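Local coordinates for twin-arginine translocation pathway signal protein (Burkholderia phytofirmans, PDB 2RJO), which probably serves as a periplasmic sugar-binding protein, holding beta-D-galactopyranose in the cleft between its two domains, at residues Thr276-Ala288 and Asn312-Arg324. Residues are numbered along the deposited sequence; the frame is centred on the assembly and turned at random.
Sequences TLPKDRRESFCTA and NLYARVAGPVVYR. With SO4 (sulfate ion), chain C; SO4 (sulfate ion), chain F.
F285 and G319 pair their backbones antiparallel: F285 N gives a nearly straight bond to G319 O (2.6 Å), and F285 O takes two N-H groups, from A318 N at 2.8 Å and G319 N at 3.2 Å. Two residues facing one make a classic beta bulge, beyond which T287 N bonds to R316 O. The F285 ring lies against the departing chain, V321 CA standing over the centre of one face, 3.8 Å from the ring centroid, while V322 CG2 meets CE1. At the strand's start E283 also holds the other segment twice. Its backbone O accepts V321 N, and its chain, extended beyond CG (chi2 -167°), brings OE1 to Y323 OH at 2.8 Å, met from above the carboxylate plane. H102 binds the other carboxylate oxygen and K97 the Y323 hydroxyl. On the turn before the strand, R281 is stretched across Y314: CD sits over the ring centre at 3.8 Å and the guanidinium runs on over CD2, its plane 16° from the ring's; L313 CB covers the opposite face. Strand 283-291 also pairs in parallel with strand 110-115, and strand 317-320, antiparallel to it, adds the C-terminal chain to this sheet of one lobe of the periplasmic-binding-protein fold. Backbone bonds thus set the register, while E283, tied to Y323 and H102, joins the chain leaving strand 317-320 to a neighbouring loop through a buried, probably ionised carboxylate.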
loop_
_atom_site.group_PDB
_atom_site.type_symbol
_atom_site.label_atom_id
_atom_site.label_comp_id
_atom_site.label_asym_id
_atom_site.label_seq_id
_atom_site.Cartn_x
_atom_site.Cartn_y
_atom_site.Cartn_z
ATOM N N THR A 276 23.175 -11.266 -9.490
ATOM C CA THR A 276 22.886 -12.701 -9.511
ATOM C C THR A 276 21.542 -13.114 -8.902
ATOM O O THR A 276 21.241 -14.306 -8.809
ATOM C CB THR A 276 23.976 -13.464 -8.754
ATOM O OG1 THR A 276 25.174 -12.676 -8.739
ATOM C CG2 THR A 276 24.266 -14.793 -9.434
ATOM N N LEU A 277 20.731 -12.150 -8.478
ATOM C CA LEU A 277 19.438 -12.478 -7.873
ATOM C C LEU A 277 18.377 -12.886 -8.886
ATOM O O LEU A 277 18.354 -12.391 -10.011
ATOM C CB LEU A 277 18.894 -11.285 -7.085
ATOM C CG LEU A 277 19.310 -10.971 -5.656
ATOM C CD1 LEU A 277 20.804 -10.881 -5.550
ATOM C CD2 LEU A 277 18.663 -9.655 -5.246
ATOM N N PRO A 278 17.482 -13.805 -8.498
ATOM C CA PRO A 278 16.442 -14.197 -9.449
ATOM C C PRO A 278 15.572 -12.954 -9.644
ATOM O O PRO A 278 15.629 -12.016 -8.832
ATOM C CB PRO A 278 15.696 -15.311 -8.712
ATOM C CG PRO A 278 16.760 -15.911 -7.835
ATOM C CD PRO A 278 17.476 -14.681 -7.311
ATOM N N LYS A 279 14.779 -12.940 -10.707
ATOM C CA LYS A 279 13.920 -11.799 -10.993
ATOM C C LYS A 279 12.895 -11.571 -9.873
ATOM O O LYS A 279 12.614 -10.425 -9.520
ATOM C CB LYS A 279 13.191 -12.013 -12.328
ATOM C CG LYS A 279 14.088 -12.511 -13.470
ATOM C CD LYS A 279 14.884 -11.397 -14.138
ATOM C CE LYS A 279 13.985 -10.550 -15.025
ATOM N NZ LYS A 279 13.390 -11.316 -16.173
ATOM N N ASP A 280 12.341 -12.651 -9.320
ATOM C CA ASP A 280 11.344 -12.522 -8.258
ATOM C C ASP A 280 11.889 -11.958 -6.951
ATOM O O ASP A 280 11.136 -11.777 -5.987
ATOM C CB ASP A 280 10.635 -13.856 -7.991
ATOM C CG ASP A 280 11.596 -14.998 -7.780
ATOM O OD1 ASP A 280 11.423 -15.743 -6.797
ATOM O OD2 ASP A 280 12.518 -15.160 -8.608
ATOM N N ARG A 281 13.188 -11.679 -6.918
ATOM C CA ARG A 281 13.812 -11.085 -5.740
ATOM C C ARG A 281 14.174 -9.638 -6.054
ATOM O O ARG A 281 14.598 -8.884 -5.182
ATOM C CB ARG A 281 15.045 -11.883 -5.318
ATOM C CG ARG A 281 14.653 -13.241 -4.769
ATOM C CD ARG A 281 15.799 -13.958 -4.128
ATOM N NE ARG A 281 15.313 -15.088 -3.348
ATOM C CZ ARG A 281 16.083 -15.837 -2.567
ATOM N NH1 ARG A 281 17.383 -15.580 -2.471
ATOM N NH2 ARG A 281 15.545 -16.812 -1.851
ATOM N N ARG A 282 13.974 -9.270 -7.316
ATOM C CA ARG A 282 14.229 -7.920 -7.818
ATOM C C ARG A 282 12.897 -7.175 -7.927
ATOM O O ARG A 282 12.802 -6.005 -7.565
ATOM C CB ARG A 282 14.915 -8.001 -9.181
ATOM C CG ARG A 282 16.432 -8.001 -9.094
ATOM C CD ARG A 282 16.911 -6.593 -8.739
ATOM N NE ARG A 282 18.341 -6.452 -8.929
ATOM C CZ ARG A 282 18.949 -5.336 -9.312
ATOM N NH1 ARG A 282 18.259 -4.236 -9.561
ATOM N NH2 ARG A 282 20.269 -5.318 -9.423
ATOM N N GLU A 283 11.885 -7.865 -8.444
ATOM C CA GLU A 283 10.527 -7.338 -8.575
ATOM C C GLU A 283 9.668 -8.429 -7.959
ATOM O O GLU A 283 9.422 -9.460 -8.584
ATOM C CB GLU A 283 10.138 -7.141 -10.038
ATOM C CG GLU A 283 10.783 -5.943 -10.697
ATOM C CD GLU A 283 10.145 -5.599 -12.031
ATOM O OE1 GLU A 283 9.273 -6.368 -12.489
ATOM O OE2 GLU A 283 10.518 -4.561 -12.624
ATOM N N SER A 284 9.217 -8.202 -6.730
ATOM C CA SER A 284 8.449 -9.209 -6.010
ATOM C C SER A 284 7.012 -8.878 -5.638
ATOM O O SER A 284 6.669 -7.732 -5.349
ATOM C CB SER A 284 9.194 -9.566 -4.717
ATOM O OG SER A 284 10.607 -9.547 -4.892
ATOM N N PHE A 285 6.167 -9.900 -5.667
ATOM C CA PHE A 285 4.788 -9.768 -5.206
ATOM C C PHE A 285 5.006 -10.419 -3.853
ATOM O O PHE A 285 5.600 -11.492 -3.791
ATOM C CB PHE A 285 3.817 -10.619 -6.028
ATOM C CG PHE A 285 3.028 -9.837 -7.028
ATOM C CD1 PHE A 285 2.234 -10.490 -7.963
ATOM C CD2 PHE A 285 3.076 -8.442 -7.043
ATOM C CE1 PHE A 285 1.495 -9.771 -8.905
ATOM C CE2 PHE A 285 2.344 -7.714 -7.977
ATOM C CZ PHE A 285 1.554 -8.378 -8.909
ATOM N N CYS A 286 4.567 -9.787 -2.774
ATOM C CA CYS A 286 4.789 -10.363 -1.455
ATOM C C CYS A 286 3.539 -11.033 -0.912
ATOM O O CYS A 286 2.440 -10.847 -1.433
ATOM C CB CYS A 286 5.258 -9.281 -0.484
ATOM S SG CYS A 286 6.639 -8.310 -1.121
ATOM N N THR A 287 3.715 -11.832 0.128
ATOM C CA THR A 287 2.593 -12.525 0.736
ATOM C C THR A 287 1.898 -11.586 1.698
ATOM O O THR A 287 2.555 -10.916 2.488
ATOM C CB THR A 287 3.060 -13.770 1.513
ATOM O OG1 THR A 287 3.649 -14.703 0.598
ATOM C CG2 THR A 287 1.886 -14.437 2.219
ATOM N N ALA A 288 0.572 -11.523 1.622
ATOM C CA ALA A 288 -0.195 -10.669 2.524
ATOM C C ALA A 288 -1.151 -11.567 3.310
ATOM O O ALA A 288 -1.269 -12.751 3.005
ATOM C CB ALA A 288 -0.962 -9.631 1.731
ATOM N N ASN A 312 16.120 -11.179 7.339
ATOM C CA ASN A 312 15.578 -12.158 6.401
ATOM C C ASN A 312 14.871 -11.498 5.208
ATOM O O ASN A 312 13.647 -11.550 5.095
ATOM C CB ASN A 312 14.591 -13.044 7.146
ATOM C CG ASN A 312 14.436 -14.391 6.509
ATOM O OD1 ASN A 312 14.253 -14.498 5.296
ATOM N ND2 ASN A 312 14.506 -15.441 7.324
ATOM N N LEU A 313 15.657 -10.921 4.303
ATOM C CA LEU A 313 15.155 -10.202 3.133
ATOM C C LEU A 313 14.064 -10.785 2.225
ATOM O O LEU A 313 13.150 -10.060 1.835
ATOM C CB LEU A 313 16.339 -9.784 2.251
ATOM C CG LEU A 313 17.451 -8.993 2.956
ATOM C CD1 LEU A 313 18.491 -8.522 1.944
ATOM C CD2 LEU A 313 16.842 -7.812 3.672
ATOM N N TYR A 314 14.147 -12.061 1.865
ATOM C CA TYR A 314 13.157 -12.636 0.951
ATOM C C TYR A 314 12.200 -13.621 1.600
ATOM O O TYR A 314 11.695 -14.536 0.943
ATOM C CB TYR A 314 13.873 -13.326 -0.222
ATOM C CG TYR A 314 15.057 -12.545 -0.715
ATOM C CD1 TYR A 314 14.888 -11.313 -1.344
ATOM C CD2 TYR A 314 16.355 -12.986 -0.464
ATOM C CE1 TYR A 314 15.976 -10.528 -1.699
ATOM C CE2 TYR A 314 17.461 -12.205 -0.816
ATOM C CZ TYR A 314 17.259 -10.975 -1.429
ATOM O OH TYR A 314 18.329 -10.167 -1.735
ATOM N N ALA A 315 11.936 -13.423 2.884
ATOM C CA ALA A 315 11.050 -14.307 3.621
ATOM C C ALA A 315 9.591 -14.253 3.159
ATOM O O ALA A 315 8.841 -15.213 3.352
ATOM C CB ALA A 315 11.135 -13.978 5.109
ATOM N N ARG A 316 9.195 -13.145 2.537
ATOM C CA ARG A 316 7.807 -12.976 2.093
ATOM C C ARG A 316 7.595 -12.853 0.588
ATOM O O ARG A 316 6.612 -12.252 0.143
ATOM C CB ARG A 316 7.205 -11.744 2.763
ATOM C CG ARG A 316 7.384 -11.730 4.260
ATOM C CD ARG A 316 6.569 -10.652 4.934
ATOM N NE ARG A 316 6.914 -10.542 6.346
ATOM C CZ ARG A 316 6.196 -9.859 7.234
ATOM N NH1 ARG A 316 5.091 -9.229 6.846
ATOM N NH2 ARG A 316 6.571 -9.811 8.509
ATOM N N VAL A 317 8.509 -13.408 -0.193
ATOM C CA VAL A 317 8.385 -13.343 -1.634
ATOM C C VAL A 317 7.396 -14.409 -2.085
ATOM O O VAL A 317 7.661 -15.602 -1.940
ATOM C CB VAL A 317 9.752 -13.588 -2.308
ATOM C CG1 VAL A 317 9.629 -13.422 -3.810
ATOM C CG2 VAL A 317 10.777 -12.631 -1.749
ATOM N N ALA A 318 6.249 -13.980 -2.602
ATOM C CA ALA A 318 5.241 -14.916 -3.096
ATOM C C ALA A 318 5.593 -15.287 -4.530
ATOM O O ALA A 318 5.383 -16.417 -4.957
ATOM C CB ALA A 318 3.847 -14.284 -3.047
ATOM N N GLY A 319 6.142 -14.329 -5.264
ATOM C CA GLY A 319 6.532 -14.565 -6.642
ATOM C C GLY A 319 6.917 -13.252 -7.298
ATOM O O GLY A 319 6.923 -12.221 -6.633
ATOM N N PRO A 320 7.259 -13.250 -8.592
ATOM C CA PRO A 320 7.629 -11.989 -9.240
ATOM C C PRO A 320 6.386 -11.176 -9.547
ATOM O O PRO A 320 5.281 -11.721 -9.564
ATOM C CB PRO A 320 8.340 -12.449 -10.510
ATOM C CG PRO A 320 7.593 -13.694 -10.862
ATOM C CD PRO A 320 7.443 -14.386 -9.511
ATOM N N VAL A 321 6.552 -9.876 -9.778
ATOM C CA VAL A 321 5.397 -9.058 -10.099
ATOM C C VAL A 321 4.946 -9.516 -11.477
ATOM O O VAL A 321 5.781 -9.873 -12.320
ATOM C CB VAL A 321 5.748 -7.556 -10.148
ATOM C CG1 VAL A 321 6.337 -7.117 -8.806
ATOM C CG2 VAL A 321 6.724 -7.286 -11.278
ATOM N N VAL A 322 3.636 -9.543 -11.698
ATOM C CA VAL A 322 3.101 -9.959 -12.981
ATOM C C VAL A 322 2.386 -8.776 -13.603
ATOM O O VAL A 322 1.924 -7.878 -12.891
ATOM C CB VAL A 322 2.087 -11.122 -12.833
ATOM C CG1 VAL A 322 2.708 -12.261 -12.058
ATOM C CG2 VAL A 322 0.823 -10.633 -12.131
ATOM N N TYR A 323 2.294 -8.773 -14.928
ATOM C CA TYR A 323 1.624 -7.699 -15.638
ATOM C C TYR A 323 0.626 -8.306 -16.615
ATOM O O TYR A 323 0.987 -9.168 -17.412
ATOM C CB TYR A 323 2.637 -6.859 -16.419
ATOM C CG TYR A 323 3.834 -6.383 -15.623
ATOM C CD1 TYR A 323 4.991 -7.155 -15.530
ATOM C CD2 TYR A 323 3.834 -5.123 -15.020
ATOM C CE1 TYR A 323 6.132 -6.678 -14.861
ATOM C CE2 TYR A 323 4.960 -4.638 -14.351
ATOM C CZ TYR A 323 6.109 -5.416 -14.277
ATOM O OH TYR A 323 7.235 -4.922 -13.643
ATOM N N ARG A 324 -0.621 -7.854 -16.556
ATOM C CA ARG A 324 -1.652 -8.361 -17.456
ATOM C C ARG A 324 -1.393 -7.878 -18.890
ATOM O O ARG A 324 -0.997 -6.723 -19.110
ATOM C CB ARG A 324 -3.029 -7.887 -16.993
ATOM C CG ARG A 324 -3.468 -8.429 -15.647
ATOM C CD ARG A 324 -4.109 -7.330 -14.802
ATOM N NE ARG A 324 -5.306 -6.752 -15.403
ATOM C CZ ARG A 324 -5.653 -5.470 -15.291
ATOM N NH1 ARG A 324 -4.891 -4.627 -14.607
ATOM N NH2 ARG A 324 -6.772 -5.031 -15.844
HETATM S S SO4 C . -1.371 -4.775 -14.106
HETATM O O1 SO4 C . -2.091 -5.769 -13.283
HETATM O O2 SO4 C . -0.584 -5.472 -15.149
HETATM O O3 SO4 C . -0.457 -3.998 -13.254
HETATM O O4 SO4 C . -2.329 -3.847 -14.727
HETATM S S SO4 F . 5.241 -8.675 11.744
HETATM O O1 SO4 F . 6.194 -7.603 11.331
HETATM O O2 SO4 F . 5.902 -9.582 12.713
HETATM O O3 SO4 F . 4.788 -9.437 10.548
HETATM O O4 SO4 F . 4.047 -8.051 12.385
HETATM O O HOH W 1 3.270 -9.079 4.057
#